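Local coordinates for protein aspartate carbamoyltransferase (Leishmania major, PDB 7K46) that probably catalyses transfer of the carbamoyl group from carbamoyl phosphate to aspartate, an early step of pyrimidine biosynthesis, at residues F21-I26 and H185-R190; G161-L166 and D234-Y239; L179-A184 and L207-T212; R190-I195 and R217-Q222. All blocks are in the same frame, centred on the assembly; numbering follows the deposited sequence.

Interaction 1: residues F21-I26 and H185-R190; sequences FSRADI and HNFALR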
loop_
_atom_site.group_PDB
_atom_site.type_symbol
_atom_site.label_atom_id
_atom_site.label_comp_id
_atom_site.label_asym_id
_atom_site.label_seq_id
_atom_site.Cartn_x
_atom_site.Cartn_y
_atom_site.Cartn_z
ATOM N N PHE A 21 -27.478 -8.290 13.062
ATOM C CA PHE A 21 -28.365 -8.271 11.903
ATOM C C PHE A 21 -29.591 -9.159 12.101
ATOM O O PHE A 21 -29.501 -10.234 12.700
ATOM C CB PHE A 21 -27.606 -8.726 10.663
ATOM C CG PHE A 21 -26.438 -7.839 10.331
ATOM C CD1 PHE A 21 -26.639 -6.495 10.031
ATOM C CD2 PHE A 21 -25.147 -8.335 10.346
ATOM C CE1 PHE A 21 -25.558 -5.657 9.726
ATOM C CE2 PHE A 21 -24.060 -7.506 10.037
ATOM C CZ PHE A 21 -24.270 -6.172 9.730
ATOM N N SER A 22 -30.730 -8.709 11.574
ATOM C CA SER A 22 -31.920 -9.545 11.493
ATOM C C SER A 22 -31.830 -10.469 10.281
ATOM O O SER A 22 -30.999 -10.282 9.393
ATOM C CB SER A 22 -33.173 -8.685 11.381
ATOM O OG SER A 22 -33.132 -7.946 10.177
ATOM N N ARG A 23 -32.720 -11.470 10.236
ATOM C CA ARG A 23 -32.806 -12.301 9.037
ATOM C C ARG A 23 -33.113 -11.445 7.811
ATOM O O ARG A 23 -32.527 -11.651 6.740
ATOM C CB ARG A 23 -33.859 -13.398 9.226
ATOM C CG ARG A 23 -34.244 -14.139 7.950
ATOM C CD ARG A 23 -33.069 -14.901 7.331
ATOM N NE ARG A 23 -33.475 -15.611 6.118
ATOM C CZ ARG A 23 -33.972 -16.840 6.091
ATOM N NH1 ARG A 23 -34.093 -17.566 7.192
ATOM N NH2 ARG A 23 -34.368 -17.354 4.930
ATOM N N ALA A 24 -33.984 -10.439 7.968
ATOM C CA ALA A 24 -34.289 -9.533 6.861
ATOM C C ALA A 24 -33.048 -8.783 6.388
ATOM O O ALA A 24 -32.854 -8.616 5.176
ATOM C CB ALA A 24 -35.390 -8.546 7.260
ATOM N N ASP A 25 -32.208 -8.310 7.324
ATOM C CA ASP A 25 -30.940 -7.669 6.954
ATOM C C ASP A 25 -30.068 -8.619 6.142
ATOM O O ASP A 25 -29.436 -8.224 5.153
ATOM C CB ASP A 25 -30.141 -7.239 8.192
ATOM C CG ASP A 25 -30.790 -6.124 9.006
ATOM O OD1 ASP A 25 -31.513 -5.254 8.455
ATOM O OD2 ASP A 25 -30.520 -6.113 10.233
ATOM N N ILE A 26 -29.971 -9.869 6.593
ATOM C CA ILE A 26 -29.121 -10.847 5.919
ATOM C C ILE A 26 -29.652 -11.140 4.522
ATOM O O ILE A 26 -28.885 -11.167 3.546
ATOM C CB ILE A 26 -29.004 -12.123 6.772
ATOM C CG1 ILE A 26 -28.286 -11.803 8.096
ATOM C CG2 ILE A 26 -28.279 -13.234 6.001
ATOM C CD1 ILE A 26 -28.330 -12.937 9.110
ATOM N N HIS A 185 -30.025 -19.186 14.846
ATOM C CA HIS A 185 -30.931 -18.100 15.189
ATOM C C HIS A 185 -31.761 -17.648 14.000
ATOM O O HIS A 185 -32.903 -17.210 14.184
ATOM C CB HIS A 185 -30.153 -16.898 15.735
ATOM C CG HIS A 185 -31.032 -15.841 16.327
ATOM N ND1 HIS A 185 -31.832 -16.070 17.426
ATOM C CD2 HIS A 185 -31.251 -14.555 15.963
ATOM C CE1 HIS A 185 -32.499 -14.967 17.721
ATOM N NE2 HIS A 185 -32.162 -14.032 16.849
ATOM N N ASN A 186 -31.217 -17.737 12.784
ATOM C CA ASN A 186 -31.810 -17.055 11.644
ATOM C C ASN A 186 -32.370 -17.970 10.565
ATOM O O ASN A 186 -33.086 -17.478 9.686
ATOM C CB ASN A 186 -30.781 -16.117 10.995
ATOM C CG ASN A 186 -30.453 -14.922 11.867
ATOM O OD1 ASN A 186 -31.302 -14.055 12.087
ATOM N ND2 ASN A 186 -29.210 -14.862 12.360
ATOM N N PHE A 187 -32.085 -19.269 10.600
ATOM C CA PHE A 187 -32.447 -20.138 9.494
ATOM C C PHE A 187 -33.080 -21.429 9.994
ATOM O O PHE A 187 -32.722 -21.958 11.053
ATOM C CB PHE A 187 -31.231 -20.453 8.624
ATOM C CG PHE A 187 -30.655 -19.242 7.946
ATOM C CD1 PHE A 187 -31.117 -18.844 6.701
ATOM C CD2 PHE A 187 -29.660 -18.496 8.558
ATOM C CE1 PHE A 187 -30.594 -17.718 6.072
ATOM C CE2 PHE A 187 -29.128 -17.375 7.932
ATOM C CZ PHE A 187 -29.604 -16.985 6.690
ATOM N N ALA A 188 -34.020 -21.934 9.198
ATOM C CA ALA A 188 -34.732 -23.175 9.508
ATOM C C ALA A 188 -33.890 -24.377 9.072
ATOM O O ALA A 188 -34.221 -25.115 8.140
ATOM C CB ALA A 188 -36.097 -23.177 8.834
ATOM N N LEU A 189 -32.770 -24.563 9.771
ATOM C CA LEU A 189 -31.889 -25.684 9.483
ATOM C C LEU A 189 -32.607 -27.004 9.725
ATOM O O LEU A 189 -33.466 -27.113 10.597
ATOM C CB LEU A 189 -30.647 -25.626 10.365
ATOM C CG LEU A 189 -29.865 -24.308 10.362
ATOM C CD1 LEU A 189 -28.688 -24.459 11.315
ATOM C CD2 LEU A 189 -29.402 -23.978 8.961
ATOM N N ARG A 190 -32.240 -28.018 8.942
ATOM C CA ARG A 190 -32.695 -29.367 9.258
ATOM C C ARG A 190 -31.809 -30.004 10.322
ATOM O O ARG A 190 -32.309 -30.553 11.310
ATOM C CB ARG A 190 -32.727 -30.234 7.997
ATOM C CG ARG A 190 -33.063 -31.703 8.279
ATOM C CD ARG A 190 -33.461 -32.463 7.020
ATOM N NE ARG A 190 -32.376 -32.534 6.045
ATOM C CZ ARG A 190 -31.377 -33.406 6.098
ATOM N NH1 ARG A 190 -31.261 -34.259 7.100
ATOM N NH2 ARG A 190 -30.466 -33.414 5.126
HETATM O O HOH W 1 -27.991 -12.113 13.188
HETATM O O HOH W 2 -31.344 -12.094 13.754
#

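Interaction 2: residues G161-L166 and D234-Y239; sequences GIAIAL and DCDVLY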
loop_
_atom_site.group_PDB
_atom_site.type_symbol
_atom_site.label_atom_id
_atom_site.label_comp_id
_atom_site.label_asym_id
_atom_site.label_seq_id
_atom_site.Cartn_x
_atom_site.Cartn_y
_atom_site.Cartn_z
ATOM N N GLY A 161 -33.409 -25.250 5.532
ATOM C CA GLY A 161 -33.588 -26.637 5.167
ATOM C C GLY A 161 -32.333 -27.490 5.120
ATOM O O GLY A 161 -32.450 -28.708 4.941
ATOM N N ILE A 162 -31.138 -26.913 5.296
ATOM C CA ILE A 162 -29.914 -27.669 5.032
ATOM C C ILE A 162 -29.533 -28.526 6.232
ATOM O O ILE A 162 -29.861 -28.229 7.387
ATOM C CB ILE A 162 -28.735 -26.750 4.648
ATOM C CG1 ILE A 162 -28.315 -25.866 5.829
ATOM C CG2 ILE A 162 -29.038 -25.944 3.385
ATOM C CD1 ILE A 162 -27.004 -25.089 5.574
ATOM N N ALA A 163 -28.795 -29.591 5.937
ATOM C CA ALA A 163 -27.961 -30.283 6.909
ATOM C C ALA A 163 -26.513 -29.888 6.660
ATOM O O ALA A 163 -26.025 -29.990 5.529
ATOM C CB ALA A 163 -28.116 -31.802 6.801
ATOM N N ILE A 164 -25.827 -29.455 7.709
ATOM C CA ILE A 164 -24.463 -28.948 7.599
ATOM C C ILE A 164 -23.608 -29.625 8.658
ATOM O O ILE A 164 -24.049 -29.807 9.796
ATOM C CB ILE A 164 -24.413 -27.410 7.744
ATOM C CG1 ILE A 164 -22.963 -26.900 7.729
ATOM C CG2 ILE A 164 -25.135 -26.954 9.008
ATOM C CD1 ILE A 164 -22.855 -25.383 7.611
ATOM N N ALA A 165 -22.393 -30.014 8.279
ATOM C CA ALA A 165 -21.416 -30.546 9.220
ATOM C C ALA A 165 -20.362 -29.483 9.479
ATOM O O ALA A 165 -19.794 -28.927 8.533
ATOM C CB ALA A 165 -20.756 -31.821 8.686
ATOM N N LEU A 166 -20.140 -29.165 10.753
ATOM C CA LEU A 166 -19.046 -28.295 11.174
ATOM C C LEU A 166 -17.943 -29.215 11.675
ATOM O O LEU A 166 -18.172 -30.024 12.580
ATOM C CB LEU A 166 -19.496 -27.306 12.258
ATOM C CG LEU A 166 -20.754 -26.498 11.928
ATOM C CD1 LEU A 166 -21.238 -25.695 13.128
ATOM C CD2 LEU A 166 -20.555 -25.570 10.707
ATOM N N ASP A 234 -25.801 -37.503 4.059
ATOM C CA ASP A 234 -26.927 -36.720 4.545
ATOM C C ASP A 234 -26.694 -35.213 4.459
ATOM O O ASP A 234 -27.656 -34.443 4.575
ATOM C CB ASP A 234 -27.237 -37.112 5.997
ATOM C CG ASP A 234 -28.583 -36.580 6.478
ATOM O OD1 ASP A 234 -29.578 -36.711 5.732
ATOM O OD2 ASP A 234 -28.648 -36.053 7.610
ATOM N N CYS A 235 -25.464 -34.771 4.227
ATOM C CA CYS A 235 -25.135 -33.355 4.352
ATOM C C CYS A 235 -25.270 -32.602 3.033
ATOM O O CYS A 235 -24.885 -33.091 1.967
ATOM C CB CYS A 235 -23.715 -33.179 4.894
ATOM S SG CYS A 235 -23.594 -33.501 6.668
ATOM N N ASP A 236 -25.808 -31.392 3.128
ATOM C CA ASP A 236 -25.792 -30.429 2.037
ATOM C C ASP A 236 -24.545 -29.559 2.052
ATOM O O ASP A 236 -24.149 -29.038 1.001
ATOM C CB ASP A 236 -27.040 -29.558 2.122
ATOM C CG ASP A 236 -28.302 -30.390 2.142
ATOM O OD1 ASP A 236 -28.539 -31.120 1.152
ATOM O OD2 ASP A 236 -29.025 -30.350 3.163
ATOM N N VAL A 237 -23.922 -29.401 3.217
ATOM C CA VAL A 237 -22.693 -28.625 3.376
ATOM C C VAL A 237 -21.755 -29.399 4.296
ATOM O O VAL A 237 -22.149 -29.796 5.399
ATOM C CB VAL A 237 -22.969 -27.223 3.962
ATOM C CG1 VAL A 237 -21.647 -26.445 4.164
ATOM C CG2 VAL A 237 -23.922 -26.445 3.061
ATOM N N LEU A 238 -20.522 -29.620 3.838
ATOM C CA LEU A 238 -19.415 -30.033 4.699
ATOM C C LEU A 238 -18.528 -28.811 4.894
ATOM O O LEU A 238 -17.865 -28.372 3.951
ATOM C CB LEU A 238 -18.617 -31.173 4.076
ATOM C CG LEU A 238 -19.369 -32.470 3.798
ATOM C CD1 LEU A 238 -18.429 -33.500 3.161
ATOM C CD2 LEU A 238 -19.973 -32.996 5.112
ATOM N N TYR A 239 -18.513 -28.267 6.108
ATOM C CA TYR A 239 -17.767 -27.044 6.418
ATOM C C TYR A 239 -16.559 -27.457 7.252
ATOM O O TYR A 239 -16.687 -27.766 8.440
ATOM C CB TYR A 239 -18.658 -26.026 7.135
ATOM C CG TYR A 239 -18.044 -24.643 7.349
ATOM C CD1 TYR A 239 -17.178 -24.400 8.410
ATOM C CD2 TYR A 239 -18.358 -23.584 6.508
ATOM C CE1 TYR A 239 -16.623 -23.142 8.619
ATOM C CE2 TYR A 239 -17.798 -22.316 6.702
ATOM C CZ TYR A 239 -16.940 -22.103 7.758
ATOM O OH TYR A 239 -16.403 -20.861 7.960
#

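Interaction 3: residues L179-A184 and L207-T212; sequences LLKLLA and LEHVAT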
loop_
_atom_site.group_PDB
_atom_site.type_symbol
_atom_site.label_atom_id
_atom_site.label_comp_id
_atom_site.label_asym_id
_atom_site.label_seq_id
_atom_site.Cartn_x
_atom_site.Cartn_y
_atom_site.Cartn_z
ATOM N N LEU A 179 -20.633 -18.831 14.046
ATOM C CA LEU A 179 -21.351 -19.261 12.849
ATOM C C LEU A 179 -22.543 -20.137 13.213
ATOM O O LEU A 179 -23.646 -19.954 12.681
ATOM C CB LEU A 179 -20.407 -19.999 11.893
ATOM C CG LEU A 179 -21.068 -20.494 10.592
ATOM C CD1 LEU A 179 -21.562 -19.329 9.732
ATOM C CD2 LEU A 179 -20.145 -21.404 9.804
ATOM N N LEU A 180 -22.349 -21.080 14.133
ATOM C CA LEU A 180 -23.459 -21.925 14.567
ATOM C C LEU A 180 -24.571 -21.091 15.201
ATOM O O LEU A 180 -25.756 -21.275 14.891
ATOM C CB LEU A 180 -22.954 -22.987 15.541
ATOM C CG LEU A 180 -24.049 -23.833 16.187
ATOM C CD1 LEU A 180 -24.839 -24.567 15.108
ATOM C CD2 LEU A 180 -23.455 -24.816 17.202
ATOM N N LYS A 181 -24.210 -20.168 16.097
ATOM C CA LYS A 181 -25.229 -19.328 16.730
ATOM C C LYS A 181 -26.019 -18.554 15.684
ATOM O O LYS A 181 -27.252 -18.480 15.748
ATOM C CB LYS A 181 -24.590 -18.355 17.717
ATOM C CG LYS A 181 -23.967 -18.981 18.952
ATOM C CD LYS A 181 -23.281 -17.880 19.746
ATOM C CE LYS A 181 -22.484 -18.420 20.900
ATOM N NZ LYS A 181 -21.879 -17.293 21.664
ATOM N N LEU A 182 -25.320 -17.984 14.699
ATOM C CA LEU A 182 -25.984 -17.189 13.673
ATOM C C LEU A 182 -26.917 -18.048 12.827
ATOM O O LEU A 182 -28.046 -17.638 12.523
ATOM C CB LEU A 182 -24.933 -16.509 12.795
ATOM C CG LEU A 182 -25.469 -15.474 11.816
ATOM C CD1 LEU A 182 -25.967 -14.276 12.597
ATOM C CD2 LEU A 182 -24.388 -15.067 10.831
ATOM N N LEU A 183 -26.459 -19.238 12.431
ATOM C CA LEU A 183 -27.277 -20.104 11.586
ATOM C C LEU A 183 -28.531 -20.561 12.329
ATOM O O LEU A 183 -29.642 -20.510 11.788
ATOM C CB LEU A 183 -26.455 -21.311 11.118
ATOM C CG LEU A 183 -25.346 -21.068 10.085
ATOM C CD1 LEU A 183 -24.522 -22.326 9.801
ATOM C CD2 LEU A 183 -25.952 -20.538 8.795
ATOM N N ALA A 184 -28.367 -21.010 13.581
ATOM C CA ALA A 184 -29.500 -21.521 14.348
ATOM C C ALA A 184 -30.497 -20.421 14.685
ATOM O O ALA A 184 -31.693 -20.691 14.817
ATOM C CB ALA A 184 -29.011 -22.189 15.635
ATOM N N LEU A 207 -23.922 -24.906 23.084
ATOM C CA LEU A 207 -25.170 -25.647 22.915
ATOM C C LEU A 207 -26.279 -25.068 23.787
ATOM O O LEU A 207 -27.442 -25.008 23.369
ATOM C CB LEU A 207 -24.949 -27.130 23.229
ATOM C CG LEU A 207 -23.965 -27.860 22.309
ATOM C CD1 LEU A 207 -23.834 -29.347 22.688
ATOM C CD2 LEU A 207 -24.360 -27.690 20.839
ATOM N N GLU A 208 -25.943 -24.635 25.005
ATOM C CA GLU A 208 -26.943 -23.972 25.833
ATOM C C GLU A 208 -27.392 -22.670 25.189
ATOM O O GLU A 208 -28.572 -22.317 25.243
ATOM C CB GLU A 208 -26.391 -23.723 27.237
ATOM N N HIS A 209 -26.463 -21.955 24.545
ATOM C CA HIS A 209 -26.814 -20.676 23.934
ATOM C C HIS A 209 -27.838 -20.846 22.817
ATOM O O HIS A 209 -28.766 -20.041 22.689
ATOM C CB HIS A 209 -25.563 -19.981 23.396
ATOM C CG HIS A 209 -25.839 -18.622 22.824
ATOM N ND1 HIS A 209 -25.619 -17.458 23.530
ATOM C CD2 HIS A 209 -26.347 -18.247 21.625
ATOM C CE1 HIS A 209 -25.962 -16.423 22.782
ATOM N NE2 HIS A 209 -26.410 -16.874 21.623
ATOM N N VAL A 210 -27.685 -21.884 21.988
ATOM C CA VAL A 210 -28.581 -22.060 20.848
ATOM C C VAL A 210 -29.836 -22.852 21.196
ATOM O O VAL A 210 -30.705 -23.019 20.328
ATOM C CB VAL A 210 -27.854 -22.737 19.665
ATOM C CG1 VAL A 210 -26.642 -21.909 19.240
ATOM C CG2 VAL A 210 -27.449 -24.167 20.016
ATOM N N ALA A 211 -29.979 -23.311 22.445
ATOM C CA ALA A 211 -31.050 -24.250 22.787
ATOM C C ALA A 211 -32.440 -23.668 22.518
ATOM O O ALA A 211 -33.307 -24.356 21.962
ATOM C CB ALA A 211 -30.915 -24.685 24.249
ATOM N N THR A 212 -32.678 -22.411 22.910
ATOM C CA THR A 212 -33.968 -21.777 22.637
ATOM C C THR A 212 -34.303 -21.834 21.149
ATOM O O THR A 212 -35.420 -22.202 20.763
ATOM C CB THR A 212 -33.964 -20.322 23.127
ATOM O OG1 THR A 212 -33.945 -20.286 24.561
ATOM C CG2 THR A 212 -35.209 -19.587 22.635
#

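Interaction 4: residues R190-I195 and R217-Q222; sequences RKVYLI and RGIAIQ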
loop_
_atom_site.group_PDB
_atom_site.type_symbol
_atom_site.label_atom_id
_atom_site.label_comp_id
_atom_site.label_asym_id
_atom_site.label_seq_id
_atom_site.Cartn_x
_atom_site.Cartn_y
_atom_site.Cartn_z
ATOM N N ARG A 190 -32.240 -28.018 8.942
ATOM C CA ARG A 190 -32.695 -29.367 9.258
ATOM C C ARG A 190 -31.809 -30.004 10.322
ATOM O O ARG A 190 -32.309 -30.553 11.310
ATOM C CB ARG A 190 -32.727 -30.234 7.997
ATOM C CG ARG A 190 -33.063 -31.703 8.279
ATOM C CD ARG A 190 -33.461 -32.463 7.020
ATOM N NE ARG A 190 -32.376 -32.534 6.045
ATOM C CZ ARG A 190 -31.377 -33.406 6.098
ATOM N NH1 ARG A 190 -31.261 -34.259 7.100
ATOM N NH2 ARG A 190 -30.466 -33.414 5.126
ATOM N N LYS A 191 -30.490 -29.920 10.160
ATOM C CA LYS A 191 -29.615 -30.681 11.037
ATOM C C LYS A 191 -28.222 -30.082 11.019
ATOM O O LYS A 191 -27.751 -29.635 9.971
ATOM C CB LYS A 191 -29.571 -32.150 10.600
ATOM C CG LYS A 191 -28.818 -33.080 11.539
ATOM C CD LYS A 191 -29.163 -34.525 11.195
ATOM C CE LYS A 191 -28.709 -35.487 12.275
ATOM N NZ LYS A 191 -28.967 -36.912 11.875
ATOM N N VAL A 192 -27.566 -30.083 12.181
ATOM C CA VAL A 192 -26.156 -29.707 12.295
ATOM C C VAL A 192 -25.397 -30.905 12.850
ATOM O O VAL A 192 -25.691 -31.378 13.958
ATOM C CB VAL A 192 -25.938 -28.480 13.199
ATOM C CG1 VAL A 192 -24.434 -28.192 13.352
ATOM C CG2 VAL A 192 -26.675 -27.245 12.667
ATOM N N TYR A 193 -24.423 -31.387 12.086
ATOM C CA TYR A 193 -23.471 -32.377 12.577
ATOM C C TYR A 193 -22.263 -31.641 13.138
ATOM O O TYR A 193 -21.712 -30.760 12.471
ATOM C CB TYR A 193 -23.030 -33.325 11.454
ATOM C CG TYR A 193 -24.116 -34.233 10.930
ATOM C CD1 TYR A 193 -24.386 -35.451 11.552
ATOM C CD2 TYR A 193 -24.869 -33.887 9.812
ATOM C CE1 TYR A 193 -25.381 -36.299 11.086
ATOM C CE2 TYR A 193 -25.873 -34.738 9.328
ATOM C CZ TYR A 193 -26.123 -35.942 9.975
ATOM O OH TYR A 193 -27.110 -36.792 9.510
ATOM N N LEU A 194 -21.856 -32.002 14.359
ATOM C CA LEU A 194 -20.680 -31.426 15.018
ATOM C C LEU A 194 -19.605 -32.510 15.065
ATOM O O LEU A 194 -19.663 -33.408 15.910
ATOM C CB LEU A 194 -21.032 -30.930 16.417
ATOM C CG LEU A 194 -22.144 -29.875 16.493
ATOM C CD1 LEU A 194 -22.546 -29.623 17.951
ATOM C CD2 LEU A 194 -21.684 -28.589 15.819
ATOM N N ILE A 195 -18.628 -32.423 14.157
ATOM C CA ILE A 195 -17.624 -33.468 13.955
ATOM C C ILE A 195 -16.302 -32.965 14.517
ATOM O O ILE A 195 -15.696 -32.043 13.959
ATOM C CB ILE A 195 -17.465 -33.834 12.471
ATOM C CG1 ILE A 195 -18.827 -34.091 11.802
ATOM C CG2 ILE A 195 -16.502 -35.016 12.317
ATOM C CD1 ILE A 195 -19.589 -35.282 12.377
ATOM N N ARG A 217 -37.204 -24.058 16.450
ATOM C CA ARG A 217 -37.095 -24.397 15.038
ATOM C C ARG A 217 -37.056 -25.897 14.769
ATOM O O ARG A 217 -37.196 -26.302 13.610
ATOM C CB ARG A 217 -35.843 -23.740 14.434
ATOM C CG ARG A 217 -35.922 -22.205 14.360
ATOM C CD ARG A 217 -34.632 -21.621 13.757
ATOM N NE ARG A 217 -34.678 -20.169 13.632
ATOM C CZ ARG A 217 -35.284 -19.531 12.640
ATOM N NH1 ARG A 217 -35.992 -20.183 11.732
ATOM N NH2 ARG A 217 -35.176 -18.205 12.556
ATOM N N GLY A 218 -36.879 -26.730 15.792
ATOM C CA GLY A 218 -36.816 -28.165 15.563
ATOM C C GLY A 218 -35.562 -28.630 14.851
ATOM O O GLY A 218 -35.616 -29.598 14.087
ATOM N N ILE A 219 -34.432 -27.970 15.086
ATOM C CA ILE A 219 -33.166 -28.334 14.451
ATOM C C ILE A 219 -32.556 -29.521 15.187
ATOM O O ILE A 219 -32.434 -29.504 16.419
ATOM C CB ILE A 219 -32.196 -27.140 14.455
ATOM C CG1 ILE A 219 -32.826 -25.934 13.744
ATOM C CG2 ILE A 219 -30.819 -27.536 13.834
ATOM C CD1 ILE A 219 -32.046 -24.633 13.931
ATOM N N ALA A 220 -32.162 -30.551 14.435
ATOM C CA ALA A 220 -31.413 -31.665 15.001
ATOM C C ALA A 220 -29.942 -31.290 15.168
ATOM O O ALA A 220 -29.326 -30.698 14.270
ATOM C CB ALA A 220 -31.534 -32.901 14.110
ATOM N N ILE A 221 -29.380 -31.635 16.324
ATOM C CA ILE A 221 -27.954 -31.475 16.600
ATOM C C ILE A 221 -27.377 -32.853 16.891
ATOM O O ILE A 221 -27.913 -33.581 17.735
ATOM C CB ILE A 221 -27.705 -30.531 17.789
ATOM C CG1 ILE A 221 -28.357 -29.156 17.553
ATOM C CG2 ILE A 221 -26.198 -30.419 18.091
ATOM C CD1 ILE A 221 -27.720 -28.323 16.469
ATOM N N GLN A 222 -26.284 -33.207 16.211
ATOM C CA GLN A 222 -25.669 -34.527 16.377
ATOM C C GLN A 222 -24.158 -34.381 16.497
ATOM O O GLN A 222 -23.519 -33.812 15.607
ATOM C CB GLN A 222 -26.015 -35.453 15.209
ATOM C CG GLN A 222 -25.589 -36.918 15.460
ATOM C CD GLN A 222 -25.988 -37.844 14.333
ATOM O OE1 GLN A 222 -27.057 -37.693 13.744
ATOM N NE2 GLN A 222 -25.123 -38.807 14.018
HETATM O O HOH W 3 -34.746 -31.288 12.015
#

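Interaction 1: residues F21-I26 and H185-R190
Arg23, in the first turn of helix 23-41, meets Asn186 and Phe187 at the C-terminal end of helix 174-186. The contact joins the carbamoyl phosphate-binding part of the chain to the aspartate-binding part. A capping box starts the first helix: Asp25 N bonds to Ser22 OG, and Ser22 N bonds to Asp25 OD2 from above the carboxylate plane. The Arg23 chain bends at chi2 (63°), which places CD over one face of the Phe187 ring, 3.5 Å from Asn186 O. Arg23 NH1 donates to Asn186 O at 2.7 Å, close to the guanidinium plane. The guanidinium lies over Phe187, the two planes 24° apart, and Phe187 CE1 stands 3.4 Å above the guanidinium plane, over its centre. Arg23 has salt bridges to Asp27 and Asp160, which help fix its planar group over the ring. Ile26 CG2 touches the edge of the Phe187 ring at CZ, 4.0 Å away. Ile26 CD1 packs across the Asn186 amide, 3.9 Å from ND2. That ND2 is also bonded to Leu182 O. Leu146 and Ile149 of helix 142-156 touch Ile26, and Ile149 also touches Phe187. A water lies 2.8 Å from Phe21 O and 2.6 Å from Asn186 OD1.

Interaction 2: residues G161-L166 and D234-Y239
Leu166 brings its CD2 obliquely to the Tyr239 ring, and the same methyl lies 4.1 Å from Tyr239 CB. The Tyr239 ring touches Leu179 of helix 174-186, and its OH is hydrogen-bonded to Asp148. The second flat group is the Asp236 carboxylate. Its OD2 takes the N-H of Ala163 on the anti lone pair, 2.9 Å from Ala163 N and nearly straight at 171°. OD2 also lies 3.4 Å from Ile162 CA, while OD1 forms a salt bridge with Lys280. Ala163 O is gripped by two donors, Asp236 N and Val237 N, of which Asp236 N is the nearer at 2.8 Å. The carboxylate and this shared carbonyl together hold the start of the strand pair. From there strands 163-167 and 237-240 run parallel, bonded through Ala165 N to Val237 O and Tyr239 N to Ala165 O. In chain order they are the first and fourth strands of the five-stranded parallel sheet of a Rossmann-like fold, arranged 3-2-1-4-5. At this pair the chain switches to building the sheet outward on the other side. On one face Ile164 and Val237 lie side by side and point the same way, with Ile164 CG1 3.8 Å from Val237 CB. Leu183 and Val192 also touch Ile164, while Ile152 and Leu156 of helix 142-156 pack on Val237. On the opposite face Ala165 CB touches both Cys235 SG, at 3.9 Å, and Leu238 CD2, at 3.8 Å. Tyr193 of strand 191-195 touches both Ala165 and Cys235.

Interaction 3: residues L179-A184 and L207-T212
Lys181 lays its aliphatic chain over one face of the His209 imidazole. Lys181 CG is anti to the carbonyl carbon (chi1 -67°), and the chain is extended beyond it. His209 CG is anti to its backbone N (chi1 -177°), which directs the ring toward the lysine. The two side chains cross at about a right angle. Lys181 CD makes a CH-pi contact, 3.9 Å from the ring centroid and offset toward the rim. Its closest ring atom is His209 CD2, 3.6 Å away. Lys181 CE lies near His209 CG. The NZ stands 4.2 Å from His209 ND1, so a protonated ring would probably be disfavoured by the ammonium group.

Beside this stack, Val210 supplies most of the remaining apolar contact. Its CG1 packs 3.9 Å from Lys181 CA and also meets Lys181 CG. Leu180 CG approaches the same methyl at 4.4 Å. Farther along the helix, Ala184 CB meets Val210 CB at 4.2 Å. The nearest CA atoms are those of Lys181 and Val210, 6.0 Å apart. Van der Waals and CH-pi contacts carry the interface.

The helical segments run almost parallel, 8° apart, with axes 9.6 Å from each other. Leu180 also packs on Val192 and Leu207 on Leu194, so both helices lie on one face of the sheet. Such neighbouring parallel helices are typical of consecutive beta-alpha-beta units in a Rossmann-like fold, here sharing strand 191-195.

Interaction 4: residues R190-I195 and R217-Q222
Lys191 pairs with Ala220, Val192 with Ile221 and Tyr193 with Gln222. These parallel bridges join the two strands of the beta-alpha-beta unit formed by strand 191-195, helix 204-217 and strand 220-224. Within this chain, strand 220-224 is an outermost strand of the sheet.

Four backbone bonds hold the pair. Ala220 N donates to Arg190 O, Val192 N to Ala220 O, Gln222 N to Val192 O and Leu194 N to Gln222 O. The last is the straightest, at 171°. Lys191 CA also makes a C-H...O contact with Ala220 O.

Polar side chains meet on the face of Lys191, Tyr193 and Gln222. The Lys191 chain is extended, and its NZ donates to Gln222 OE1 at 2.8 Å and to Tyr193 OH at 3.0 Å. That hydroxyl is also hydrogen-bonded to Asp234, which has a salt bridge with Arg190. Lys191 CG lies 4.0 Å above one face of the Tyr193 ring, toward the rim. Gln222 runs alongside the tyrosine, its amide plane turned 66° from the ring. Gln222 NE2 sits at the ring edge, in plane, and Gln222 OE1 is 3.4 Å from Tyr193 CE1.

Apolar side chains meet on the other face. Ile221 CD1 packs 3.7 Å from Val192 CB. Ile221 CG2 lies equally close to Leu194 CD1. Ile219 CG2 reaches Val192 CG2.

At the start of the pair a water donates to Arg190 O at 2.6 Å and to Gly218 O at 2.8 Å.

From the N terminus, interaction 1 opens at 21-26 and closes at 185-190, tying the first helix to the aspartate-binding part. Before it closes, interaction 2 opens at 161-166, so these two cross. Interaction 3 opens next, at 179-184, and also crosses interaction 1. Interaction 4 opens at Arg190, the residue where interaction 1 ends, so those two are in series. Interaction 3 then closes at 207-212, inside the loop of interaction 4, which it crosses. Interaction 4 closes at 217-222. Both nest within the loop that interaction 2 completes at 234-239. Interactions 2 and 4 build one sheet, and interaction 3 joins two helices that cover it.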